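Local coordinates for aryl esterase (Mycobacterium smegmatis, PDB 2Q0Q), which hydrolyses aryl esters and also transfers acyl groups to alcohols in water, as an oligomeric member of the SGNH hydrolase (GDSL-like) superfamily, at residues 4-9 and 49-54; 12-17 and 25-30. All coordinates share one frame; numbering follows the deposited sequence.

Contact 1. Residues 4-9 and 49-54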
loop_
_atom_site.group_PDB
_atom_site.type_symbol
_atom_site.label_atom_id
_atom_site.label_comp_id
_atom_site.label_asym_id
_atom_site.label_seq_id
_atom_site.Cartn_x
_atom_site.Cartn_y
_atom_site.Cartn_z
ATOM N N ARG G 4 -17.787 14.884 -32.103
ATOM C CA ARG G 4 -18.146 14.101 -30.919
ATOM C C ARG G 4 -17.807 14.859 -29.643
ATOM O O ARG G 4 -16.654 15.253 -29.429
ATOM C CB ARG G 4 -17.439 12.737 -30.923
ATOM C CG ARG G 4 -17.746 11.909 -32.160
ATOM C CD ARG G 4 -17.244 10.480 -32.081
ATOM N NE ARG G 4 -18.321 9.579 -31.679
ATOM C CZ ARG G 4 -18.290 8.701 -30.676
ATOM N NH1 ARG G 4 -17.210 8.494 -29.942
ATOM N NH2 ARG G 4 -19.369 7.979 -30.433
ATOM N N ILE G 5 -18.837 15.053 -28.814
ATOM C CA ILE G 5 -18.754 15.824 -27.574
ATOM C C ILE G 5 -19.011 14.946 -26.347
ATOM O O ILE G 5 -20.126 14.468 -26.149
ATOM C CB ILE G 5 -19.828 16.953 -27.549
ATOM C CG1 ILE G 5 -19.922 17.673 -28.910
ATOM C CG2 ILE G 5 -19.545 17.900 -26.397
ATOM C CD1 ILE G 5 -18.658 18.376 -29.327
ATOM N N LEU G 6 -17.988 14.740 -25.528
ATOM C CA LEU G 6 -18.116 13.970 -24.274
ATOM C C LEU G 6 -18.446 14.903 -23.099
ATOM O O LEU G 6 -17.708 15.838 -22.851
ATOM C CB LEU G 6 -16.804 13.242 -23.951
ATOM C CG LEU G 6 -16.678 12.568 -22.576
ATOM C CD1 LEU G 6 -17.681 11.445 -22.489
ATOM C CD2 LEU G 6 -15.280 12.050 -22.391
ATOM N N CYS G 7 -19.536 14.611 -22.398
ATOM C CA CYS G 7 -19.996 15.392 -21.235
ATOM C C CYS G 7 -19.664 14.570 -19.997
ATOM O O CYS G 7 -20.336 13.597 -19.676
ATOM C CB CYS G 7 -21.494 15.691 -21.308
ATOM S SG CYS G 7 -21.891 16.770 -22.710
ATOM N N PHE G 8 -18.587 14.977 -19.327
ATOM C CA PHE G 8 -18.092 14.309 -18.133
ATOM C C PHE G 8 -18.520 15.095 -16.905
ATOM O O PHE G 8 -18.180 16.270 -16.770
ATOM C CB PHE G 8 -16.558 14.186 -18.192
ATOM C CG PHE G 8 -15.986 13.202 -17.205
ATOM C CD1 PHE G 8 -16.218 11.837 -17.364
ATOM C CD2 PHE G 8 -15.218 13.622 -16.136
ATOM C CE1 PHE G 8 -15.699 10.920 -16.479
ATOM C CE2 PHE G 8 -14.688 12.702 -15.246
ATOM C CZ PHE G 8 -14.941 11.348 -15.413
ATOM N N GLY G 9 -19.306 14.455 -16.047
ATOM C CA GLY G 9 -19.886 15.139 -14.896
ATOM C C GLY G 9 -20.431 14.265 -13.782
ATOM O O GLY G 9 -20.098 13.066 -13.678
ATOM N N ILE G 49 -22.100 12.502 -25.888
ATOM C CA ILE G 49 -21.852 11.291 -25.122
ATOM C C ILE G 49 -22.000 11.612 -23.638
ATOM O O ILE G 49 -21.298 12.483 -23.125
ATOM C CB ILE G 49 -20.437 10.774 -25.422
ATOM C CG1 ILE G 49 -20.320 10.411 -26.910
ATOM C CG2 ILE G 49 -20.091 9.612 -24.522
ATOM C CD1 ILE G 49 -18.958 10.724 -27.497
ATOM N N GLU G 50 -22.927 10.925 -22.971
ATOM C CA GLU G 50 -23.303 11.196 -21.571
ATOM C C GLU G 50 -22.516 10.339 -20.602
ATOM O O GLU G 50 -22.746 9.128 -20.493
ATOM C CB GLU G 50 -24.791 10.932 -21.361
ATOM C CG GLU G 50 -25.655 11.812 -22.251
ATOM C CD GLU G 50 -27.139 11.485 -22.204
ATOM O OE1 GLU G 50 -27.518 10.294 -22.055
ATOM O OE2 GLU G 50 -27.923 12.443 -22.338
ATOM N N GLU G 51 -21.562 10.960 -19.925
ATOM C CA GLU G 51 -20.817 10.299 -18.864
ATOM C C GLU G 51 -20.942 11.101 -17.566
ATOM O O GLU G 51 -19.966 11.629 -17.052
ATOM C CB GLU G 51 -19.356 10.092 -19.270
ATOM C CG GLU G 51 -19.168 9.057 -20.394
ATOM C CD GLU G 51 -19.196 7.622 -19.931
ATOM O OE1 GLU G 51 -19.142 7.349 -18.698
ATOM O OE2 GLU G 51 -19.191 6.735 -20.824
ATOM N N GLY G 52 -22.156 11.128 -17.023
ATOM C CA GLY G 52 -22.418 11.754 -15.746
ATOM C C GLY G 52 -22.674 10.681 -14.703
ATOM O O GLY G 52 -23.536 9.823 -14.913
ATOM N N LEU G 53 -21.944 10.750 -13.581
ATOM C CA LEU G 53 -22.108 9.844 -12.441
ATOM C C LEU G 53 -22.443 10.608 -11.151
ATOM O O LEU G 53 -21.618 11.386 -10.644
ATOM C CB LEU G 53 -20.807 9.036 -12.220
ATOM C CG LEU G 53 -20.734 8.165 -10.957
ATOM C CD1 LEU G 53 -21.867 7.149 -10.941
ATOM C CD2 LEU G 53 -19.369 7.493 -10.888
ATOM N N SER G 54 -23.625 10.358 -10.598
ATOM C CA SER G 54 -24.014 11.020 -9.348
ATOM C C SER G 54 -22.977 10.793 -8.248
ATOM O O SER G 54 -22.410 9.710 -8.125
ATOM C CB SER G 54 -25.378 10.544 -8.876
ATOM O OG SER G 54 -26.371 10.887 -9.806
#

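Contact 2. Residues 12-17 and 25-30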
loop_
_atom_site.group_PDB
_atom_site.type_symbol
_atom_site.label_atom_id
_atom_site.label_comp_id
_atom_site.label_asym_id
_atom_site.label_seq_id
_atom_site.Cartn_x
_atom_site.Cartn_y
_atom_site.Cartn_z
ATOM N N LEU G 12 -25.474 16.329 -11.852
ATOM C CA LEU G 12 -25.986 17.436 -12.654
ATOM C C LEU G 12 -25.913 17.081 -14.140
ATOM O O LEU G 12 -26.751 17.512 -14.915
ATOM C CB LEU G 12 -25.225 18.729 -12.365
ATOM C CG LEU G 12 -25.162 19.184 -10.898
ATOM C CD1 LEU G 12 -24.261 20.394 -10.828
ATOM C CD2 LEU G 12 -26.518 19.459 -10.258
ATOM N N THR G 13 -24.911 16.281 -14.522
ATOM C CA THR G 13 -24.761 15.818 -15.883
ATOM C C THR G 13 -25.596 14.563 -16.116
ATOM O O THR G 13 -26.249 14.430 -17.152
ATOM C CB THR G 13 -23.281 15.514 -16.200
ATOM O OG1 THR G 13 -22.520 16.721 -16.117
ATOM C CG2 THR G 13 -23.105 14.904 -17.596
ATOM N N TRP G 14 -25.615 13.670 -15.135
ATOM C CA TRP G 14 -26.508 12.493 -15.198
ATOM C C TRP G 14 -27.967 12.865 -15.359
ATOM O O TRP G 14 -28.683 12.265 -16.159
ATOM C CB TRP G 14 -26.359 11.624 -13.942
ATOM C CG TRP G 14 -27.109 10.316 -13.998
ATOM C CD1 TRP G 14 -26.820 9.243 -14.783
ATOM C CD2 TRP G 14 -28.257 9.959 -13.232
ATOM N NE1 TRP G 14 -27.724 8.236 -14.566
ATOM C CE2 TRP G 14 -28.606 8.640 -13.596
ATOM C CE3 TRP G 14 -29.016 10.612 -12.265
ATOM C CZ2 TRP G 14 -29.705 7.973 -13.035
ATOM C CZ3 TRP G 14 -30.097 9.942 -11.695
ATOM C CH2 TRP G 14 -30.424 8.631 -12.083
ATOM N N GLY G 15 -28.408 13.836 -14.570
ATOM C CA GLY G 15 -29.774 14.324 -14.643
ATOM C C GLY G 15 -30.590 13.903 -13.445
ATOM O O GLY G 15 -31.680 13.393 -13.604
ATOM N N TRP G 16 -30.068 14.144 -12.242
ATOM C CA TRP G 16 -30.748 13.773 -11.000
ATOM C C TRP G 16 -31.972 14.660 -10.807
ATOM O O TRP G 16 -31.850 15.885 -10.740
ATOM C CB TRP G 16 -29.775 13.939 -9.824
ATOM C CG TRP G 16 -30.318 13.740 -8.451
ATOM C CD1 TRP G 16 -31.233 14.527 -7.784
ATOM C CD2 TRP G 16 -29.924 12.727 -7.534
ATOM N NE1 TRP G 16 -31.440 14.048 -6.518
ATOM C CE2 TRP G 16 -30.651 12.944 -6.333
ATOM C CE3 TRP G 16 -29.040 11.639 -7.612
ATOM C CZ2 TRP G 16 -30.511 12.126 -5.220
ATOM C CZ3 TRP G 16 -28.913 10.826 -6.513
ATOM C CH2 TRP G 16 -29.647 11.073 -5.325
ATOM N N VAL G 17 -33.142 14.045 -10.685
ATOM C CA VAL G 17 -34.362 14.812 -10.374
ATOM C C VAL G 17 -34.434 15.160 -8.898
ATOM O O VAL G 17 -34.548 14.278 -8.054
ATOM C CB VAL G 17 -35.617 14.053 -10.798
ATOM C CG1 VAL G 17 -36.876 14.807 -10.407
ATOM C CG2 VAL G 17 -35.578 13.821 -12.298
ATOM N N THR G 25 -34.224 8.782 -6.234
ATOM C CA THR G 25 -34.815 9.489 -7.340
ATOM C C THR G 25 -34.593 8.782 -8.668
ATOM O O THR G 25 -34.162 7.620 -8.720
ATOM C CB THR G 25 -34.301 10.959 -7.409
ATOM O OG1 THR G 25 -35.204 11.747 -8.202
ATOM C CG2 THR G 25 -32.859 11.049 -7.976
ATOM N N GLU G 26 -34.929 9.499 -9.736
ATOM C CA GLU G 26 -34.837 8.988 -11.094
ATOM C C GLU G 26 -34.123 10.005 -11.973
ATOM O O GLU G 26 -33.734 11.094 -11.507
ATOM C CB GLU G 26 -36.228 8.632 -11.655
ATOM C CG GLU G 26 -36.945 7.505 -10.909
ATOM C CD GLU G 26 -37.712 7.972 -9.651
ATOM O OE1 GLU G 26 -38.344 9.058 -9.673
ATOM O OE2 GLU G 26 -37.710 7.220 -8.644
ATOM N N ARG G 27 -33.897 9.604 -13.222
ATOM C CA ARG G 27 -33.199 10.416 -14.188
ATOM C C ARG G 27 -34.170 11.291 -14.963
ATOM O O ARG G 27 -35.227 10.839 -15.386
ATOM C CB ARG G 27 -32.470 9.509 -15.167
ATOM C CG ARG G 27 -31.348 10.149 -15.881
ATOM C CD ARG G 27 -30.518 9.091 -16.596
ATOM N NE ARG G 27 -29.389 9.696 -17.292
ATOM C CZ ARG G 27 -28.481 9.034 -18.005
ATOM N NH1 ARG G 27 -28.527 7.705 -18.144
ATOM N NH2 ARG G 27 -27.511 9.729 -18.600
ATOM N N PHE G 28 -33.795 12.539 -15.169
ATOM C CA PHE G 28 -34.527 13.411 -16.091
ATOM C C PHE G 28 -34.608 12.721 -17.460
ATOM O O PHE G 28 -33.654 12.058 -17.879
ATOM C CB PHE G 28 -33.821 14.772 -16.237
ATOM C CG PHE G 28 -34.239 15.814 -15.205
ATOM C CD1 PHE G 28 -35.568 16.230 -15.089
ATOM C CD2 PHE G 28 -33.301 16.389 -14.365
ATOM C CE1 PHE G 28 -35.943 17.193 -14.153
ATOM C CE2 PHE G 28 -33.666 17.357 -13.426
ATOM C CZ PHE G 28 -34.999 17.751 -13.314
ATOM N N ALA G 29 -35.726 12.882 -18.161
ATOM C CA ALA G 29 -35.899 12.314 -19.505
ATOM C C ALA G 29 -34.773 12.708 -20.468
ATOM O O ALA G 29 -34.208 13.796 -20.360
ATOM C CB ALA G 29 -37.245 12.746 -20.081
ATOM N N PRO G 30 -34.472 11.852 -21.449
ATOM C CA PRO G 30 -33.361 12.158 -22.364
ATOM C C PRO G 30 -33.444 13.526 -23.066
ATOM O O PRO G 30 -32.417 14.127 -23.356
ATOM C CB PRO G 30 -33.399 11.000 -23.383
ATOM C CG PRO G 30 -34.664 10.261 -23.120
ATOM C CD PRO G 30 -35.096 10.550 -21.738
HETATM O O HOH W 1 -26.995 12.586 -18.968
#

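Contact 1. Residues 4-9 and 49-54
Strand 4-9 runs beside strand 49-52 with their axes 4.6 Å apart and 9° from parallel, pairing L6 with I49, C7 with E50, F8 with E51 and G9 with G52. This is an edge pair of the five-stranded parallel sheet of the SGNH hydrolase fold, 46-52 being one of the two outermost strands within this chain. Five backbone hydrogen bonds alternate along it, from I49 N to I5 O (2.8 Å) as far as L53 N to G9 O (3.0 Å). L6, F8, I49 and E51 share one face, where L6, with CG anti to its backbone N (chi1 171°), rests CD1 against both I49 CG2 (3.6 Å) and E51 CG (3.5 Å). Helix 70-81 covers this face and hydrogen-bonds the buried E51 carboxylate, H81 at OE2 and Y73 at OE1; E51 of the second subunit lies close, which may raise its proton affinity. C7 and E50 occupy the other face, E50 being hydrogen-bonded to T35 and salt-bridged to R33. Near the strand's N-terminal end R4 forms a salt bridge with E47, and its chain bends at chi3, bringing the guanidinium over I49 with I49 CD1 under one face, toward the rim, 3.7 Å from R4 NH1.

Contact 2. Residues 12-17 and 25-30
W14 and R27 form a cation-pi stack: the guanidinium lies nearly flat on the indole, planes 16° apart and centres 4.1 Å apart. An extended chain from CG to NE carries R27 along the ring, and its CD makes a CH-pi contact over the five-membered ring.

Hydrogen bonds fix this placement. R27 NE donates to W14 O (2.9 Å), which lies 22° out of the guanidinium plane, while R27 NH2 reaches T13 O through a water at the guanidinium edge. The backbones are joined by F28 N to G15 O (2.8 Å, 171° at the hydrogen) and V17 N to E26 O (3.1 Å), a single bridge of W16 with R27. T25 OG1, anti to its backbone N, donates to an in-plane lone pair of V17 O at 2.6 Å.

Two more CH-pi contacts complete the packing. T25 CG2 stands over the W16 indole, 3.4 Å from the centroid of its five-membered ring, and V17 CG2 sits over the centre of the F28 ring, 3.7 Å from its centroid. The positive phi of G15 takes the chain out of the helix and brings its O to F28 N.

W14 NE1 is hydrogen-bonded to L82 O of the second subunit, and W16 stacks on H195, which with S11 and D192 probably forms the Ser-His-Asp triad. The contact thus fastens the turn leaving helix 11-14 to the loop that precedes helix 34-42, while F28 packs on helix 198-215.

How the contacts relate
The two contacts lie about 12 Å apart between centres, and contact 2 is nested within the chain loop that contact 1 closes: strand 3-9 leads into helix 11-14, the loop 25-30 follows, and strand 46-52 returns to the sheet. They touch directly. S54 OG approaches W16 CE3 (3.5 Å) and W14 CE3 (3.6 Å), G52 O meets W14 CD1 (3.3 Å), and E50 OE1 forms a long, weak ion pair with R27 NH2. The end of strand 46-52 and the turn after helix 11-14 therefore pack directly on each other, close to the probable catalytic residues S11 and H195. Both contacts also meet the second subunit, consistent with oligomerisation helping to shape the active-site surroundings.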